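Side-chain contacts in dally-like, isoform A (Drosophila melanogaster, PDB 6XTZ), which probably serves as a cell-surface heparan sulfate proteoglycan that binds Wnt and Hedgehog proteins, shielding the Wnt lipid to enable signalling at a distance: residues 150-155 / 170-175; 220-225 / 259-264; 227-232 / 504-509. The protein carries 5 engineered substitutions. All coordinates share one frame; numbering follows the deposited sequence.

Interaction 1 of 3, residues 150-155 / 170-175; sequences LYQKMF and RCVSEH
Gln-152 NE2 and Ser-173 OG, one from each helix, share a single acceptor: both hydrogen-bond to OD1 of Asn-148, one turn earlier on helix 139-158. Gln-152 NE2 and Ser-173 OG themselves lie 3.2 Å apart, but the angle is too poor for a bond; their closeness is consistent with the acceptor they share. The glutamine reaches this place by running straight out beyond CG (chi2 -180°), which carries its carboxamide across to the other helix. There the amide lies against the serine methylene, CD of Gln-152 3.6 Å from Ser-173 CB, and Gln-152 CG passes 4.4 Å from Val-172 CG1. Close backbones go with this, the CA atoms of Gln-152 and Ser-173 being 6.4 Å apart, although the local helix axes come no nearer than 9.4 Å and are turned 122° from one N-to-C direction to the other.

One turn further along, the apolar half of the contact takes over. Phe-155 CD2 approaches Val-172 CG1 at 3.9 Å while Phe-155 CE2 approaches Val-172 CG2 at 4.0 Å, so the two valine methyls lie against the CD2-CE2 bond, CG1 at an oblique angle to the ring. The side chain of Phe-155 leaves with CG anti to the backbone N (chi1 167°), which directs the ring at the valine. Phe-164 meets this ring edge-to-face, and Val-318 of helix 296-322 also touches it. Next to Val-172, Cys-171 is joined by a disulfide to Cys-322, at the end of that same helix.

The contact therefore joins the short helix 169-176 to helix 139-158, whose Phe-146 lines the palmitoleate pocket. Its chemistry is divided: a partly exposed polar half in which one amide oxygen serves two donors, beside a buried patch that depends on hydrocarbon fit.

Interaction 2 of 3, residues 220-225 / 259-264; sequences VRLNAD and LHYQHE
Val-220 presses a methyl onto the ring of Tyr-261: CG1 lies 3.6 Å from the ring centroid and 16° off the normal, a CH-pi contact over the face. Val-220 CB lies 3.6 Å from Tyr-261 CE2, so the valine covers the ring from its middle to the CE2 side, the two side chains lying alongside with opposite directions. On the opposite face sits Gln-262 CG, 3.4 Å above the plane, and the phenol ring is thus a flat wedge held between a valine and a glutamine. Tyr-261 takes a chi1 of 64°, with CG between N and the carbonyl carbon, and this turns the ring toward the valine.

A second bump enters beside the wedge. Leu-222 CD2 comes in near the ring plane, 4.5 Å from Tyr-261 CE1, and the same Leu-222 methyl meets Leu-259 CD2 at 4.0 Å. It sits in the notch between the tyrosine edge and the end of Leu-259, more closely against the leucine. Leu-65 and Thr-69 of helix 51-110, with Leu-463 of helix 459-467, touch these two leucines from beyond.

Replacing Tyr-261 with an alanine would probably leave Val-220 CG1 and Gln-262 CG without the ring that separates them and open a gap beside Leu-222 CD2.

Both segments flank a disulfide, Cys-226 to Cys-258, which ties their neighbouring ends covalently; Asn-223 at the N-cap position bonds to Cys-226 N. The contact itself is carried by hydrocarbon; the one polar link within the segments at the ring, Gln-262 NE2 to Tyr-261 OH at 3.2 Å, is weak. Cohesion here, in a buried part of the glypican core, rests on complementary shape rather than directed bonds.

Interaction 3 of 3, residues 227-232 / 504-509; sequences TGALTK and PEFTGN
Ala-229 supplies its helix's whole share of the apolar contact through one methyl. Its CB sits over a face of the Phe-506 ring, 4.2 Å from the centroid and 28° off the normal, a CH-pi approach displaced toward the ring's far end: Phe-506 CZ is the nearest atom to Ala-229 CB, at 3.7 Å. Phe-506 starts with CG beside its backbone N (chi1 -66°), and its ring end reaches the helix. Ala-229 CB also packs 3.9 Å from Glu-505 O.

Electrostatics are looser. Lys-232 NZ and Glu-505 OE1 stand 5.4 Å apart, too far for an ion pair, so any attraction is probably modest. Glu-505 OE2 hydrogen-bonds to the nitrogen of a bound Tris molecule, probably from the crystallisation liquor.

Within helix 224-234, Gly-228 O accepts from Lys-232 N and, at 3.1 Å, from Thr-231 OG1, both arriving from one face of its carbonyl plane.

Helix 248-258 touches both segments, its Tyr-250 meeting Lys-232 and Glu-505. A small alanine on a helix, covered by a ring from a distant loop, joins early and late parts of the disulfide-rich lobe of the glypican fold, where the disulfides Cys-251–Cys-468 and Cys-247–Cys-483 also join distant parts of the chain.

How the interactions relate
From the N terminus, interaction 1 comes first, closing a short loop of 14 residues between helices 139-158 and 169-176 before the others open. Segments 220-225 and 227-232 follow in succession. Interaction 2 ties the lead into helix 224-234 to the turn before helix 263-283; interaction 3 ties helix 224-234 itself to the loop before helix 513-538. Their segments alternate, so the two loops cross. They adjoin in space: Asp-225 O lies 3.6 Å from Phe-506 CE2, and His-260 CD2 lies 3.5 Å from Asn-509 OD1. Interaction 1 stands on the opposite side of the chain's centre, its own centre about 62 Å from that of interaction 2 and about 73 Å from that of interaction 3.

Interaction 1 of 3, residues 150-155 / 170-175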
loop_
_atom_site.group_PDB
_atom_site.type_symbol
_atom_site.label_atom_id
_atom_site.label_comp_id
_atom_site.label_asym_id
_atom_site.label_seq_id
_atom_site.Cartn_x
_atom_site.Cartn_y
_atom_site.Cartn_z
ATOM N N LEU A 150 4.389 38.663 6.211
ATOM C CA LEU A 150 5.746 39.078 6.555
ATOM C C LEU A 150 6.209 40.233 5.674
ATOM O O LEU A 150 6.920 41.130 6.140
ATOM C CB LEU A 150 6.705 37.894 6.436
ATOM C CG LEU A 150 7.040 37.124 7.717
ATOM C CD1 LEU A 150 5.781 36.717 8.459
ATOM C CD2 LEU A 150 7.890 35.905 7.395
ATOM N N TYR A 151 5.820 40.225 4.396
ATOM C CA TYR A 151 6.172 41.329 3.510
ATOM C C TYR A 151 5.573 42.640 4.003
ATOM O O TYR A 151 6.211 43.695 3.918
ATOM C CB TYR A 151 5.704 41.035 2.083
ATOM C CG TYR A 151 6.415 39.888 1.396
ATOM C CD1 TYR A 151 7.614 39.385 1.886
ATOM C CD2 TYR A 151 5.883 39.309 0.250
ATOM C CE1 TYR A 151 8.260 38.337 1.256
ATOM C CE2 TYR A 151 6.521 38.264 -0.387
ATOM C CZ TYR A 151 7.709 37.781 0.119
ATOM O OH TYR A 151 8.345 36.737 -0.516
ATOM N N GLN A 152 4.344 42.591 4.521
ATOM C CA GLN A 152 3.691 43.801 5.008
ATOM C C GLN A 152 4.358 44.313 6.277
ATOM O O GLN A 152 4.649 45.509 6.400
ATOM C CB GLN A 152 2.207 43.531 5.252
ATOM C CG GLN A 152 1.443 43.087 4.018
ATOM C CD GLN A 152 -0.022 42.833 4.303
ATOM O OE1 GLN A 152 -0.703 43.663 4.904
ATOM N NE2 GLN A 152 -0.514 41.676 3.878
ATOM N N LYS A 153 4.604 43.419 7.240
ATOM C CA LYS A 153 5.232 43.834 8.491
ATOM C C LYS A 153 6.655 44.326 8.262
ATOM O O LYS A 153 7.095 45.291 8.896
ATOM C CB LYS A 153 5.214 42.682 9.494
ATOM C CG LYS A 153 3.870 42.485 10.166
ATOM C CD LYS A 153 3.859 41.250 11.046
ATOM C CE LYS A 153 2.691 41.295 12.012
ATOM N NZ LYS A 153 1.423 41.662 11.329
ATOM N N MET A 154 7.390 43.676 7.356
ATOM C CA MET A 154 8.743 44.121 7.048
ATOM C C MET A 154 8.756 45.487 6.377
ATOM O O MET A 154 9.785 46.170 6.406
ATOM C CB MET A 154 9.444 43.095 6.159
ATOM C CG MET A 154 10.937 42.984 6.405
ATOM S SD MET A 154 11.312 42.356 8.053
ATOM C CE MET A 154 13.103 42.413 8.030
ATOM N N PHE A 155 7.637 45.899 5.780
ATOM C CA PHE A 155 7.552 47.210 5.151
ATOM C C PHE A 155 7.220 48.307 6.156
ATOM O O PHE A 155 7.641 49.455 5.975
ATOM C CB PHE A 155 6.511 47.179 4.031
ATOM C CG PHE A 155 6.121 48.537 3.522
ATOM C CD1 PHE A 155 6.958 49.240 2.670
ATOM C CD2 PHE A 155 4.910 49.103 3.883
ATOM C CE1 PHE A 155 6.596 50.488 2.198
ATOM C CE2 PHE A 155 4.544 50.349 3.414
ATOM C CZ PHE A 155 5.388 51.043 2.571
ATOM N N ARG A 170 -4.192 47.175 2.354
ATOM C CA ARG A 170 -4.580 46.248 1.295
ATOM C C ARG A 170 -3.806 46.517 0.014
ATOM O O ARG A 170 -3.498 45.584 -0.736
ATOM C CB ARG A 170 -6.084 46.347 1.035
ATOM C CG ARG A 170 -6.950 46.173 2.274
ATOM C CD ARG A 170 -8.414 46.392 1.933
ATOM N NE ARG A 170 -9.274 46.306 3.108
ATOM C CZ ARG A 170 -10.591 46.485 3.083
ATOM N NH1 ARG A 170 -11.203 46.762 1.940
ATOM N NH2 ARG A 170 -11.296 46.388 4.202
ATOM N N CYS A 171 -3.489 47.788 -0.253
ATOM C CA CYS A 171 -2.650 48.120 -1.397
ATOM C C CYS A 171 -1.250 47.548 -1.223
ATOM O O CYS A 171 -0.657 47.037 -2.180
ATOM C CB CYS A 171 -2.598 49.636 -1.585
ATOM S SG CYS A 171 -1.778 50.181 -3.106
ATOM N N VAL A 172 -0.707 47.620 -0.005
ATOM C CA VAL A 172 0.592 47.013 0.266
ATOM C C VAL A 172 0.512 45.501 0.107
ATOM O O VAL A 172 1.411 44.874 -0.466
ATOM C CB VAL A 172 1.090 47.408 1.670
ATOM C CG1 VAL A 172 2.456 46.796 1.942
ATOM C CG2 VAL A 172 1.140 48.919 1.809
ATOM N N SER A 173 -0.570 44.894 0.599
ATOM C CA SER A 173 -0.741 43.451 0.456
ATOM C C SER A 173 -0.857 43.057 -1.011
ATOM O O SER A 173 -0.223 42.095 -1.460
ATOM C CB SER A 173 -1.971 42.989 1.238
ATOM O OG SER A 173 -2.135 41.584 1.149
ATOM N N GLU A 174 -1.664 43.795 -1.778
ATOM C CA GLU A 174 -1.821 43.490 -3.196
ATOM C C GLU A 174 -0.530 43.718 -3.970
ATOM O O GLU A 174 -0.244 42.984 -4.923
ATOM C CB GLU A 174 -2.954 44.326 -3.793
ATOM C CG GLU A 174 -4.342 43.755 -3.554
ATOM C CD GLU A 174 -4.609 42.510 -4.381
ATOM O OE1 GLU A 174 -3.919 42.312 -5.403
ATOM O OE2 GLU A 174 -5.509 41.729 -4.007
ATOM N N HIS A 175 0.259 44.720 -3.581
ATOM C CA HIS A 175 1.505 44.992 -4.287
ATOM C C HIS A 175 2.623 44.049 -3.861
ATOM O O HIS A 175 3.508 43.746 -4.667
ATOM C CB HIS A 175 1.925 46.447 -4.073
ATOM C CG HIS A 175 1.081 47.433 -4.820
ATOM N ND1 HIS A 175 1.489 48.727 -5.066
ATOM C CD2 HIS A 175 -0.146 47.312 -5.380
ATOM C CE1 HIS A 175 0.548 49.361 -5.744
ATOM N NE2 HIS A 175 -0.454 48.525 -5.947
#

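Interaction 2 of 3, residues 220-225 / 259-264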
loop_
_atom_site.group_PDB
_atom_site.type_symbol
_atom_site.label_atom_id
_atom_site.label_comp_id
_atom_site.label_asym_id
_atom_site.label_seq_id
_atom_site.Cartn_x
_atom_site.Cartn_y
_atom_site.Cartn_z
ATOM N N VAL A 220 -14.095 -11.895 -0.417
ATOM C CA VAL A 220 -14.338 -12.614 -1.663
ATOM C C VAL A 220 -14.211 -14.108 -1.397
ATOM O O VAL A 220 -13.131 -14.597 -1.047
ATOM C CB VAL A 220 -13.367 -12.165 -2.764
ATOM C CG1 VAL A 220 -13.756 -12.786 -4.097
ATOM C CG2 VAL A 220 -13.344 -10.647 -2.863
ATOM N N ARG A 221 -15.312 -14.833 -1.568
ATOM C CA ARG A 221 -15.332 -16.271 -1.361
ATOM C C ARG A 221 -14.935 -17.002 -2.636
ATOM O O ARG A 221 -15.135 -16.507 -3.749
ATOM C CB ARG A 221 -16.719 -16.735 -0.913
ATOM C CG ARG A 221 -17.202 -16.111 0.384
ATOM C CD ARG A 221 -18.613 -16.571 0.718
ATOM N NE ARG A 221 -19.090 -16.019 1.982
ATOM C CZ ARG A 221 -19.734 -14.862 2.096
ATOM N NH1 ARG A 221 -20.132 -14.438 3.288
ATOM N NH2 ARG A 221 -19.980 -14.127 1.020
ATOM N N LEU A 222 -14.364 -18.189 -2.462
ATOM C CA LEU A 222 -14.067 -19.045 -3.600
ATOM C C LEU A 222 -15.362 -19.514 -4.255
ATOM O O LEU A 222 -16.388 -19.687 -3.594
ATOM C CB LEU A 222 -13.230 -20.245 -3.158
ATOM C CG LEU A 222 -11.911 -19.898 -2.466
ATOM C CD1 LEU A 222 -11.172 -21.158 -2.041
ATOM C CD2 LEU A 222 -11.042 -19.048 -3.375
ATOM N N ASN A 223 -15.314 -19.706 -5.569
ATOM C CA ASN A 223 -16.485 -20.123 -6.324
ATOM C C ASN A 223 -16.488 -21.636 -6.525
ATOM O O ASN A 223 -15.522 -22.336 -6.213
ATOM C CB ASN A 223 -16.552 -19.393 -7.673
ATOM C CG ASN A 223 -15.291 -19.561 -8.501
ATOM O OD1 ASN A 223 -14.688 -20.634 -8.540
ATOM N ND2 ASN A 223 -14.887 -18.492 -9.175
ATOM N N ALA A 224 -17.604 -22.134 -7.064
ATOM C CA ALA A 224 -17.763 -23.572 -7.263
ATOM C C ALA A 224 -16.744 -24.130 -8.247
ATOM O O ALA A 224 -16.293 -25.271 -8.087
ATOM C CB ALA A 224 -19.181 -23.880 -7.737
ATOM N N ASP A 225 -16.364 -23.349 -9.262
ATOM C CA ASP A 225 -15.369 -23.827 -10.216
ATOM C C ASP A 225 -14.021 -24.063 -9.549
ATOM O O ASP A 225 -13.261 -24.940 -9.978
ATOM C CB ASP A 225 -15.220 -22.840 -11.374
ATOM C CG ASP A 225 -16.433 -22.828 -12.287
ATOM O OD1 ASP A 225 -17.390 -23.587 -12.023
ATOM O OD2 ASP A 225 -16.429 -22.062 -13.273
ATOM N N LEU A 259 -7.621 -18.213 -7.143
ATOM C CA LEU A 259 -7.376 -16.837 -6.731
ATOM C C LEU A 259 -7.218 -15.897 -7.922
ATOM O O LEU A 259 -6.571 -14.851 -7.804
ATOM C CB LEU A 259 -6.140 -16.768 -5.836
ATOM C CG LEU A 259 -6.084 -17.750 -4.664
ATOM C CD1 LEU A 259 -4.813 -17.530 -3.853
ATOM C CD2 LEU A 259 -7.317 -17.616 -3.784
ATOM N N HIS A 260 -7.800 -16.247 -9.071
ATOM C CA HIS A 260 -7.616 -15.434 -10.269
ATOM C C HIS A 260 -8.322 -14.089 -10.176
ATOM O O HIS A 260 -7.968 -13.169 -10.920
ATOM C CB HIS A 260 -8.103 -16.188 -11.506
ATOM C CG HIS A 260 -7.747 -15.516 -12.796
ATOM N ND1 HIS A 260 -6.444 -15.260 -13.165
ATOM C CD2 HIS A 260 -8.522 -15.037 -13.797
ATOM C CE1 HIS A 260 -6.432 -14.658 -14.341
ATOM N NE2 HIS A 260 -7.680 -14.510 -14.746
ATOM N N TYR A 261 -9.303 -13.948 -9.282
ATOM C CA TYR A 261 -9.941 -12.654 -9.082
ATOM C C TYR A 261 -8.974 -11.604 -8.552
ATOM O O TYR A 261 -9.330 -10.420 -8.512
ATOM C CB TYR A 261 -11.134 -12.794 -8.131
ATOM C CG TYR A 261 -10.774 -13.217 -6.723
ATOM C CD1 TYR A 261 -10.680 -14.560 -6.380
ATOM C CD2 TYR A 261 -10.542 -12.271 -5.731
ATOM C CE1 TYR A 261 -10.355 -14.949 -5.091
ATOM C CE2 TYR A 261 -10.218 -12.651 -4.443
ATOM C CZ TYR A 261 -10.125 -13.989 -4.128
ATOM O OH TYR A 261 -9.802 -14.364 -2.844
ATOM N N GLN A 262 -7.769 -12.005 -8.150
ATOM C CA GLN A 262 -6.744 -11.100 -7.656
ATOM C C GLN A 262 -5.739 -10.706 -8.731
ATOM O O GLN A 262 -4.693 -10.137 -8.402
ATOM C CB GLN A 262 -6.006 -11.740 -6.479
ATOM C CG GLN A 262 -6.898 -12.148 -5.326
ATOM C CD GLN A 262 -6.171 -13.000 -4.305
ATOM O OE1 GLN A 262 -5.045 -13.436 -4.532
ATOM N NE2 GLN A 262 -6.816 -13.245 -3.173
ATOM N N HIS A 263 -6.029 -10.993 -10.003
ATOM C CA HIS A 263 -5.033 -10.800 -11.056
ATOM C C HIS A 263 -4.690 -9.326 -11.235
ATOM O O HIS A 263 -3.525 -8.930 -11.112
ATOM C CB HIS A 263 -5.529 -11.399 -12.372
ATOM C CG HIS A 263 -4.496 -11.401 -13.455
ATOM N ND1 HIS A 263 -3.490 -12.342 -13.522
ATOM C CD2 HIS A 263 -4.302 -10.568 -14.506
ATOM C CE1 HIS A 263 -2.728 -12.094 -14.572
ATOM N NE2 HIS A 263 -3.198 -11.022 -15.185
ATOM N N GLU A 264 -5.698 -8.508 -11.560
ATOM C CA GLU A 264 -5.490 -7.069 -11.682
ATOM C C GLU A 264 -4.979 -6.479 -10.377
ATOM O O GLU A 264 -4.073 -5.637 -10.377
ATOM C CB GLU A 264 -6.793 -6.381 -12.090
ATOM C CG GLU A 264 -7.189 -6.546 -13.546
ATOM C CD GLU A 264 -8.606 -6.072 -13.811
ATOM O OE1 GLU A 264 -9.553 -6.814 -13.472
ATOM O OE2 GLU A 264 -8.774 -4.954 -14.342
#

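Interaction 3 of 3, residues 227-232 / 504-509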
loop_
_atom_site.group_PDB
_atom_site.type_symbol
_atom_site.label_atom_id
_atom_site.label_comp_id
_atom_site.label_asym_id
_atom_site.label_seq_id
_atom_site.Cartn_x
_atom_site.Cartn_y
_atom_site.Cartn_z
ATOM N N THR A 227 -13.634 -25.152 -6.394
ATOM C CA THR A 227 -13.739 -26.381 -5.615
ATOM C C THR A 227 -13.434 -27.605 -6.469
ATOM O O THR A 227 -12.713 -28.508 -6.033
ATOM C CB THR A 227 -15.133 -26.495 -4.999
ATOM O OG1 THR A 227 -15.423 -25.311 -4.247
ATOM C CG2 THR A 227 -15.211 -27.705 -4.078
ATOM N N GLY A 228 -13.954 -27.642 -7.698
ATOM C CA GLY A 228 -13.726 -28.797 -8.552
ATOM C C GLY A 228 -12.261 -29.000 -8.889
ATOM O O GLY A 228 -11.721 -30.098 -8.735
ATOM N N ALA A 229 -11.597 -27.939 -9.354
ATOM C CA ALA A 229 -10.188 -28.049 -9.718
ATOM C C ALA A 229 -9.309 -28.305 -8.502
ATOM O O ALA A 229 -8.275 -28.972 -8.614
ATOM C CB ALA A 229 -9.732 -26.784 -10.442
ATOM N N LEU A 230 -9.705 -27.790 -7.336
ATOM C CA LEU A 230 -8.894 -27.948 -6.134
ATOM C C LEU A 230 -8.876 -29.397 -5.661
ATOM O O LEU A 230 -7.831 -29.907 -5.242
ATOM C CB LEU A 230 -9.422 -27.025 -5.035
ATOM C CG LEU A 230 -8.539 -26.749 -3.821
ATOM C CD1 LEU A 230 -7.242 -26.090 -4.256
ATOM C CD2 LEU A 230 -9.283 -25.866 -2.833
ATOM N N THR A 231 -10.021 -30.075 -5.726
ATOM C CA THR A 231 -10.094 -31.453 -5.253
ATOM C C THR A 231 -9.446 -32.421 -6.232
ATOM O O THR A 231 -8.799 -33.388 -5.814
ATOM C CB THR A 231 -11.548 -31.841 -5.011
ATOM O OG1 THR A 231 -12.250 -31.830 -6.258
ATOM C CG2 THR A 231 -12.188 -30.845 -4.089
ATOM N N LYS A 232 -9.615 -32.184 -7.536
ATOM C CA LYS A 232 -8.928 -33.001 -8.529
ATOM C C LYS A 232 -7.418 -32.913 -8.366
ATOM O O LYS A 232 -6.706 -33.895 -8.611
ATOM C CB LYS A 232 -9.342 -32.574 -9.939
ATOM C CG LYS A 232 -8.784 -33.449 -11.051
ATOM C CD LYS A 232 -9.202 -32.929 -12.418
ATOM C CE LYS A 232 -8.615 -33.771 -13.536
ATOM N NZ LYS A 232 -8.987 -33.251 -14.880
ATOM N N PRO A 504 -5.059 -23.473 -17.653
ATOM C CA PRO A 504 -5.138 -24.834 -18.211
ATOM C C PRO A 504 -6.009 -25.779 -17.402
ATOM O O PRO A 504 -6.480 -26.783 -17.948
ATOM C CB PRO A 504 -3.674 -25.299 -18.219
ATOM C CG PRO A 504 -2.867 -24.042 -18.151
ATOM C CD PRO A 504 -3.676 -23.084 -17.337
ATOM N N GLU A 505 -6.236 -25.493 -16.122
ATOM C CA GLU A 505 -7.022 -26.351 -15.249
ATOM C C GLU A 505 -8.467 -25.894 -15.122
ATOM O O GLU A 505 -9.211 -26.444 -14.302
ATOM C CB GLU A 505 -6.372 -26.422 -13.866
ATOM C CG GLU A 505 -4.910 -26.821 -13.905
ATOM C CD GLU A 505 -4.700 -28.165 -14.569
ATOM O OE1 GLU A 505 -5.572 -29.046 -14.415
ATOM O OE2 GLU A 505 -3.670 -28.341 -15.253
ATOM N N PHE A 506 -8.883 -24.904 -15.905
ATOM C CA PHE A 506 -10.237 -24.376 -15.856
ATOM C C PHE A 506 -10.780 -24.262 -17.272
ATOM O O PHE A 506 -10.044 -23.922 -18.203
ATOM C CB PHE A 506 -10.283 -23.008 -15.156
ATOM C CG PHE A 506 -9.923 -23.060 -13.696
ATOM C CD1 PHE A 506 -8.598 -23.142 -13.295
ATOM C CD2 PHE A 506 -10.908 -23.014 -12.726
ATOM C CE1 PHE A 506 -8.264 -23.188 -11.956
ATOM C CE2 PHE A 506 -10.582 -23.056 -11.382
ATOM C CZ PHE A 506 -9.258 -23.143 -10.997
ATOM N N THR A 507 -12.073 -24.553 -17.431
ATOM C CA THR A 507 -12.678 -24.526 -18.759
ATOM C C THR A 507 -12.761 -23.100 -19.291
ATOM O O THR A 507 -12.242 -22.795 -20.371
ATOM C CB THR A 507 -14.064 -25.174 -18.720
ATOM O OG1 THR A 507 -14.925 -24.423 -17.855
ATOM C CG2 THR A 507 -13.967 -26.604 -18.212
ATOM N N GLY A 508 -13.404 -22.210 -18.541
ATOM C CA GLY A 508 -13.525 -20.828 -18.960
ATOM C C GLY A 508 -12.687 -19.881 -18.127
ATOM O O GLY A 508 -11.546 -20.195 -17.775
ATOM N N ASN A 509 -13.244 -18.719 -17.805
ATOM C CA ASN A 509 -12.547 -17.746 -16.974
ATOM C C ASN A 509 -12.652 -18.151 -15.509
ATOM O O ASN A 509 -13.763 -18.187 -14.967
ATOM C CB ASN A 509 -13.132 -16.355 -17.179
ATOM C CG ASN A 509 -12.416 -15.291 -16.366
ATOM O OD1 ASN A 509 -11.289 -15.490 -15.912
ATOM N ND2 ASN A 509 -13.071 -14.151 -16.179
#